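Local coordinates for protein tRNA (adenine(58)-N(1))-methyltransferase TrmI (Thermus thermophilus, PDB 2PWY) that transfers a methyl group from S-adenosyl-L-methionine to N1 of adenosine 58 in tRNA and is required for growth at extreme temperatures, at residues E159-D173 against K183-Y197. Residues are numbered along the deposited sequence; the frame is centred on the assembly and turned at random.
Sequences EAELEEAAYDGVALD and KAALALKPDRFLVAY. With SAH (S-adenosyl-L-homocysteine), chain E.
Val170 and Leu172 of strand 169-173 pack on Leu194 and Ala196 of strand 192-197. The strands are parallel neighbours in the Rossmann-like sheet of a class I methyltransferase, joined by a beta-alpha-beta crossover through helix 181-187. Val170 N donates to Phe193 O, and Val170 O accepts a hydrogen bond from Val195 N at 2.9 Å. Val170 CG1 reaches Leu194 CD1 at 3.9 Å, while CG2, anti to the carbonyl carbon, meets Leu188 CB. Lys183 NZ donates to Ala160 O in the carbonyl plane, and Lys183 CG packs on Leu162 CD1. Before the paired strands, Lys189 runs extended beside Asp168, pointing the same way. Lys189 NZ forms a salt bridge with Asp168 OD1 at 2.8 Å, on the syn side of the carboxylate and 27° out of its plane. A methionine in place of Lys189 would probably leave Asp168 OD1 without its charged mate. Arg192 bends back so that NE donates to Asp168 O at 3.0 Å, on a lone pair. Further out, Arg192 NH1 pairs with Asp93. The backbone N of Arg99 is hydrogen-bonded to Asp168 OD2, and Thr80 OG1 is hydrogen-bonded to Asp173 OD2. Asp173 OD2 also accepts a hydrogen bond from the amino N of S-adenosyl-L-homocysteine at 2.8 Å.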
loop_
_atom_site.group_PDB
_atom_site.type_symbol
_atom_site.label_atom_id
_atom_site.label_comp_id
_atom_site.label_asym_id
_atom_site.label_seq_id
_atom_site.Cartn_x
_atom_site.Cartn_y
_atom_site.Cartn_z
ATOM N N GLU A 159 -1.264 38.270 -5.049
ATOM C CA GLU A 159 -1.106 39.725 -4.991
ATOM C C GLU A 159 0.261 40.131 -4.449
ATOM O O GLU A 159 0.549 41.323 -4.271
ATOM C CB GLU A 159 -2.253 40.338 -4.172
ATOM C CG GLU A 159 -3.600 40.093 -4.854
ATOM C CD GLU A 159 -4.809 40.512 -4.041
ATOM O OE1 GLU A 159 -4.658 41.029 -2.913
ATOM O OE2 GLU A 159 -5.934 40.319 -4.550
ATOM N N ALA A 160 1.118 39.137 -4.223
ATOM C CA ALA A 160 2.423 39.380 -3.608
ATOM C C ALA A 160 3.371 40.125 -4.542
ATOM O O ALA A 160 3.376 39.893 -5.742
ATOM C CB ALA A 160 3.051 38.069 -3.186
ATOM N N GLU A 161 4.171 41.024 -3.977
ATOM C CA GLU A 161 5.284 41.620 -4.714
ATOM C C GLU A 161 6.495 40.720 -4.561
ATOM O O GLU A 161 7.042 40.601 -3.461
ATOM C CB GLU A 161 5.602 43.010 -4.176
ATOM C CG GLU A 161 4.540 44.018 -4.498
ATOM C CD GLU A 161 4.862 45.400 -3.962
ATOM O OE1 GLU A 161 5.815 45.554 -3.164
ATOM O OE2 GLU A 161 4.135 46.331 -4.347
ATOM N N LEU A 162 6.906 40.083 -5.656
ATOM C CA LEU A 162 7.970 39.082 -5.612
ATOM C C LEU A 162 9.066 39.377 -6.627
ATOM O O LEU A 162 8.785 39.888 -7.709
ATOM C CB LEU A 162 7.396 37.676 -5.876
ATOM C CG LEU A 162 6.391 37.130 -4.853
ATOM C CD1 LEU A 162 6.007 35.692 -5.172
ATOM C CD2 LEU A 162 6.909 37.238 -3.418
ATOM N N GLU A 163 10.310 39.048 -6.271
ATOM C CA GLU A 163 11.419 39.129 -7.214
ATOM C C GLU A 163 11.412 37.927 -8.142
ATOM O O GLU A 163 11.334 36.791 -7.682
ATOM C CB GLU A 163 12.757 39.191 -6.484
ATOM C CG GLU A 163 12.977 40.472 -5.719
ATOM C CD GLU A 163 14.341 40.521 -5.093
ATOM O OE1 GLU A 163 14.607 39.703 -4.180
ATOM O OE2 GLU A 163 15.148 41.372 -5.514
ATOM N N GLU A 164 11.520 38.176 -9.444
ATOM C CA GLU A 164 11.545 37.094 -10.428
ATOM C C GLU A 164 12.755 36.166 -10.246
ATOM O O GLU A 164 13.878 36.620 -10.041
ATOM C CB GLU A 164 11.530 37.657 -11.851
ATOM C CG GLU A 164 11.630 36.591 -12.939
ATOM C CD GLU A 164 11.463 37.155 -14.341
ATOM O OE1 GLU A 164 12.045 36.575 -15.279
ATOM O OE2 GLU A 164 10.761 38.176 -14.510
ATOM N N ALA A 165 12.501 34.863 -10.329
ATOM C CA ALA A 165 13.573 33.859 -10.294
ATOM C C ALA A 165 14.463 34.018 -9.054
ATOM O O ALA A 165 15.686 33.822 -9.122
ATOM C CB ALA A 165 14.408 33.907 -11.588
ATOM N N ALA A 166 13.849 34.375 -7.925
ATOM C CA ALA A 166 14.584 34.582 -6.673
ATOM C C ALA A 166 14.429 33.422 -5.691
ATOM O O ALA A 166 15.145 33.353 -4.698
ATOM C CB ALA A 166 14.177 35.908 -6.005
ATOM N N TYR A 167 13.509 32.509 -5.990
ATOM C CA TYR A 167 13.177 31.420 -5.067
ATOM C C TYR A 167 13.633 30.070 -5.586
ATOM O O TYR A 167 13.527 29.770 -6.788
ATOM C CB TYR A 167 11.673 31.420 -4.775
ATOM C CG TYR A 167 11.248 32.692 -4.075
ATOM C CD1 TYR A 167 11.186 32.749 -2.681
ATOM C CD2 TYR A 167 10.984 33.865 -4.804
ATOM C CE1 TYR A 167 10.831 33.934 -2.019
ATOM C CE2 TYR A 167 10.618 35.052 -4.161
ATOM C CZ TYR A 167 10.540 35.071 -2.768
ATOM O OH TYR A 167 10.183 36.234 -2.134
ATOM N N ASP A 168 14.127 29.262 -4.651
ATOM C CA ASP A 168 14.701 27.961 -4.942
ATOM C C ASP A 168 13.651 26.846 -4.977
ATOM O O ASP A 168 13.932 25.737 -5.439
ATOM C CB ASP A 168 15.811 27.641 -3.942
ATOM C CG ASP A 168 16.932 28.662 -3.998
ATOM O OD1 ASP A 168 17.632 28.727 -5.041
ATOM O OD2 ASP A 168 17.084 29.433 -3.023
ATOM N N GLY A 169 12.442 27.171 -4.537
ATOM C CA GLY A 169 11.354 26.191 -4.472
ATOM C C GLY A 169 10.088 26.926 -4.114
ATOM O O GLY A 169 10.140 28.040 -3.564
ATOM N N VAL A 170 8.957 26.322 -4.459
ATOM C CA VAL A 170 7.642 26.850 -4.091
ATOM C C VAL A 170 6.831 25.711 -3.489
ATOM O O VAL A 170 6.598 24.709 -4.154
ATOM C CB VAL A 170 6.879 27.430 -5.303
ATOM C CG1 VAL A 170 5.463 27.856 -4.893
ATOM C CG2 VAL A 170 7.652 28.630 -5.912
ATOM N N ALA A 171 6.404 25.882 -2.241
ATOM C CA ALA A 171 5.616 24.878 -1.526
ATOM C C ALA A 171 4.189 25.372 -1.411
ATOM O O ALA A 171 3.944 26.452 -0.853
ATOM C CB ALA A 171 6.193 24.653 -0.132
ATOM N N LEU A 172 3.246 24.582 -1.924
ATOM C CA LEU A 172 1.838 24.954 -1.858
ATOM C C LEU A 172 1.021 23.962 -1.067
ATOM O O LEU A 172 1.135 22.741 -1.256
ATOM C CB LEU A 172 1.231 25.101 -3.260
ATOM C CG LEU A 172 1.865 26.169 -4.153
ATOM C CD1 LEU A 172 1.095 26.212 -5.435
ATOM C CD2 LEU A 172 1.882 27.552 -3.476
ATOM N N ASP A 173 0.209 24.501 -0.168
ATOM C CA ASP A 173 -0.832 23.736 0.495
ATOM C C ASP A 173 -2.023 24.678 0.587
ATOM O O ASP A 173 -2.103 25.504 1.493
ATOM C CB ASP A 173 -0.382 23.250 1.883
ATOM C CG ASP A 173 -1.471 22.475 2.623
ATOM O OD1 ASP A 173 -2.603 22.317 2.088
ATOM O OD2 ASP A 173 -1.189 22.022 3.762
ATOM N N LYS A 183 2.050 33.694 -10.347
ATOM C CA LYS A 183 2.993 34.243 -9.373
ATOM C C LYS A 183 4.135 33.261 -9.075
ATOM O O LYS A 183 5.310 33.660 -9.019
ATOM C CB LYS A 183 2.258 34.631 -8.086
ATOM C CG LYS A 183 3.058 35.495 -7.131
ATOM C CD LYS A 183 3.352 36.888 -7.692
ATOM C CE LYS A 183 2.083 37.693 -7.905
ATOM N NZ LYS A 183 2.343 39.124 -8.187
ATOM N N ALA A 184 3.794 31.980 -8.884
ATOM C CA ALA A 184 4.817 30.945 -8.647
ATOM C C ALA A 184 5.798 30.796 -9.809
ATOM O O ALA A 184 6.995 30.660 -9.582
ATOM C CB ALA A 184 4.158 29.590 -8.329
ATOM N N ALA A 185 5.299 30.830 -11.047
ATOM C CA ALA A 185 6.185 30.752 -12.217
ATOM C C ALA A 185 7.143 31.945 -12.264
ATOM O O ALA A 185 8.306 31.801 -12.616
ATOM C CB ALA A 185 5.385 30.655 -13.492
ATOM N N LEU A 186 6.650 33.120 -11.898
ATOM C CA LEU A 186 7.504 34.307 -11.844
ATOM C C LEU A 186 8.602 34.147 -10.788
ATOM O O LEU A 186 9.775 34.390 -11.071
ATOM C CB LEU A 186 6.665 35.551 -11.552
ATOM C CG LEU A 186 7.427 36.876 -11.478
ATOM C CD1 LEU A 186 7.872 37.306 -12.854
ATOM C CD2 LEU A 186 6.520 37.919 -10.869
ATOM N N ALA A 187 8.209 33.707 -9.591
ATOM C CA ALA A 187 9.103 33.599 -8.442
ATOM C C ALA A 187 10.196 32.537 -8.588
ATOM O O ALA A 187 11.328 32.749 -8.183
ATOM C CB ALA A 187 8.278 33.338 -7.156
ATOM N N LEU A 188 9.835 31.400 -9.169
ATOM C CA LEU A 188 10.675 30.213 -9.129
ATOM C C LEU A 188 11.820 30.212 -10.151
ATOM O O LEU A 188 11.602 30.429 -11.348
ATOM C CB LEU A 188 9.782 28.975 -9.315
ATOM C CG LEU A 188 10.432 27.592 -9.207
ATOM C CD1 LEU A 188 11.133 27.415 -7.843
ATOM C CD2 LEU A 188 9.362 26.530 -9.415
ATOM N N LYS A 189 13.033 29.926 -9.678
ATOM C CA LYS A 189 14.190 29.777 -10.569
ATOM C C LYS A 189 13.951 28.689 -11.606
ATOM O O LYS A 189 13.384 27.647 -11.272
ATOM C CB LYS A 189 15.433 29.431 -9.750
ATOM C CG LYS A 189 15.964 30.609 -8.963
ATOM C CD LYS A 189 17.109 30.206 -8.055
ATOM C CE LYS A 189 17.513 31.391 -7.181
ATOM N NZ LYS A 189 18.653 31.003 -6.314
ATOM N N PRO A 190 14.368 28.923 -12.874
ATOM C CA PRO A 190 14.343 27.878 -13.890
ATOM C C PRO A 190 14.946 26.559 -13.397
ATOM O O PRO A 190 15.993 26.549 -12.735
ATOM C CB PRO A 190 15.191 28.476 -15.020
ATOM C CG PRO A 190 14.895 29.961 -14.919
ATOM C CD PRO A 190 14.840 30.216 -13.418
ATOM N N ASP A 191 14.268 25.461 -13.729
ATOM C CA ASP A 191 14.721 24.093 -13.461
ATOM C C ASP A 191 14.511 23.678 -11.996
ATOM O O ASP A 191 14.822 22.554 -11.625
ATOM C CB ASP A 191 16.186 23.893 -13.891
ATOM C CG ASP A 191 16.427 22.516 -14.469
ATOM O OD1 ASP A 191 15.524 22.007 -15.167
ATOM O OD2 ASP A 191 17.499 21.935 -14.214
ATOM N N ARG A 192 13.958 24.583 -11.187
ATOM C CA ARG A 192 13.619 24.272 -9.798
ATOM C C ARG A 192 12.137 23.891 -9.674
ATOM O O ARG A 192 11.424 23.859 -10.678
ATOM C CB ARG A 192 14.043 25.405 -8.860
ATOM C CG ARG A 192 15.559 25.672 -8.916
ATOM C CD ARG A 192 16.357 24.483 -8.349
ATOM N NE ARG A 192 16.100 24.308 -6.916
ATOM C CZ ARG A 192 16.507 23.279 -6.176
ATOM N NH1 ARG A 192 17.200 22.281 -6.709
ATOM N NH2 ARG A 192 16.209 23.254 -4.880
ATOM N N PHE A 193 11.686 23.551 -8.464
ATOM C CA PHE A 193 10.404 22.848 -8.334
ATOM C C PHE A 193 9.337 23.604 -7.577
ATOM O O PHE A 193 9.637 24.356 -6.653
ATOM C CB PHE A 193 10.598 21.481 -7.664
ATOM C CG PHE A 193 11.484 20.564 -8.442
ATOM C CD1 PHE A 193 10.952 19.732 -9.426
ATOM C CD2 PHE A 193 12.862 20.572 -8.228
ATOM C CE1 PHE A 193 11.783 18.895 -10.159
ATOM C CE2 PHE A 193 13.692 19.751 -8.950
ATOM C CZ PHE A 193 13.149 18.907 -9.925
ATOM N N LEU A 194 8.096 23.395 -8.013
ATOM C CA LEU A 194 6.899 23.707 -7.223
ATOM C C LEU A 194 6.315 22.369 -6.794
ATOM O O LEU A 194 6.228 21.441 -7.607
ATOM C CB LEU A 194 5.872 24.481 -8.058
ATOM C CG LEU A 194 4.507 24.838 -7.426
ATOM C CD1 LEU A 194 3.932 26.097 -8.081
ATOM C CD2 LEU A 194 3.455 23.684 -7.502
ATOM N N VAL A 195 5.935 22.256 -5.521
ATOM C CA VAL A 195 5.290 21.031 -5.033
ATOM C C VAL A 195 4.020 21.412 -4.294
ATOM O O VAL A 195 4.062 22.222 -3.349
ATOM C CB VAL A 195 6.201 20.179 -4.106
ATOM C CG1 VAL A 195 5.433 18.917 -3.668
ATOM C CG2 VAL A 195 7.510 19.794 -4.824
ATOM N N ALA A 196 2.898 20.857 -4.754
ATOM C CA ALA A 196 1.582 21.123 -4.175
ATOM C C ALA A 196 1.009 19.896 -3.486
ATOM O O ALA A 196 1.142 18.774 -3.974
ATOM C CB ALA A 196 0.602 21.609 -5.232
ATOM N N TYR A 197 0.339 20.153 -2.363
ATOM C CA TYR A 197 -0.313 19.137 -1.533
ATOM C C TYR A 197 -1.821 19.249 -1.769
ATOM O O TYR A 197 -2.403 20.314 -1.582
ATOM C CB TYR A 197 0.071 19.459 -0.090
ATOM C CG TYR A 197 -0.500 18.645 1.052
ATOM C CD1 TYR A 197 0.165 17.509 1.529
ATOM C CD2 TYR A 197 -1.633 19.079 1.740
ATOM C CE1 TYR A 197 -0.324 16.798 2.640
ATOM C CE2 TYR A 197 -2.130 18.370 2.852
ATOM C CZ TYR A 197 -1.466 17.247 3.294
ATOM O OH TYR A 197 -1.941 16.558 4.389
HETATM N N SAH E . 0.461 23.652 5.263
HETATM C CA SAH E . -0.282 24.367 6.351
HETATM C CB SAH E . -1.788 24.216 6.175
HETATM C CG SAH E . -2.329 25.074 5.029
HETATM S SD SAH E . -4.142 25.050 5.047
HETATM C C SAH E . 0.178 23.820 7.690
HETATM O O SAH E . 0.948 22.848 7.728
HETATM O OXT SAH E . -0.192 24.349 8.744
HETATM C "C5'" SAH E . -4.359 26.160 3.632
HETATM C "C4'" SAH E . -4.220 27.635 4.029
HETATM O "O4'" SAH E . -4.006 28.402 2.862
HETATM C "C3'" SAH E . -5.447 28.246 4.718
HETATM O "O3'" SAH E . -5.016 28.852 5.932
HETATM C "C2'" SAH E . -5.975 29.279 3.722
HETATM O "O2'" SAH E . -6.479 30.447 4.328
HETATM C "C1'" SAH E . -4.725 29.630 2.954
HETATM N N9 SAH E . -4.868 30.065 1.555
HETATM C C8 SAH E . -5.625 29.477 0.581
HETATM N N7 SAH E . -5.394 30.144 -0.572
HETATM C C5 SAH E . -4.472 31.110 -0.364
HETATM C C6 SAH E . -3.885 32.067 -1.200
HETATM N N6 SAH E . -4.200 32.140 -2.503
HETATM N N1 SAH E . -2.955 32.936 -0.645
HETATM C C2 SAH E . -2.627 32.871 0.688
HETATM N N3 SAH E . -3.224 31.928 1.503
HETATM C C4 SAH E . -4.128 31.065 0.981
HETATM O O HOH W 1 13.019 23.186 -5.902
HETATM O O HOH W 2 18.768 31.455 -3.174
HETATM O O HOH W 3 -4.482 21.341 0.059
#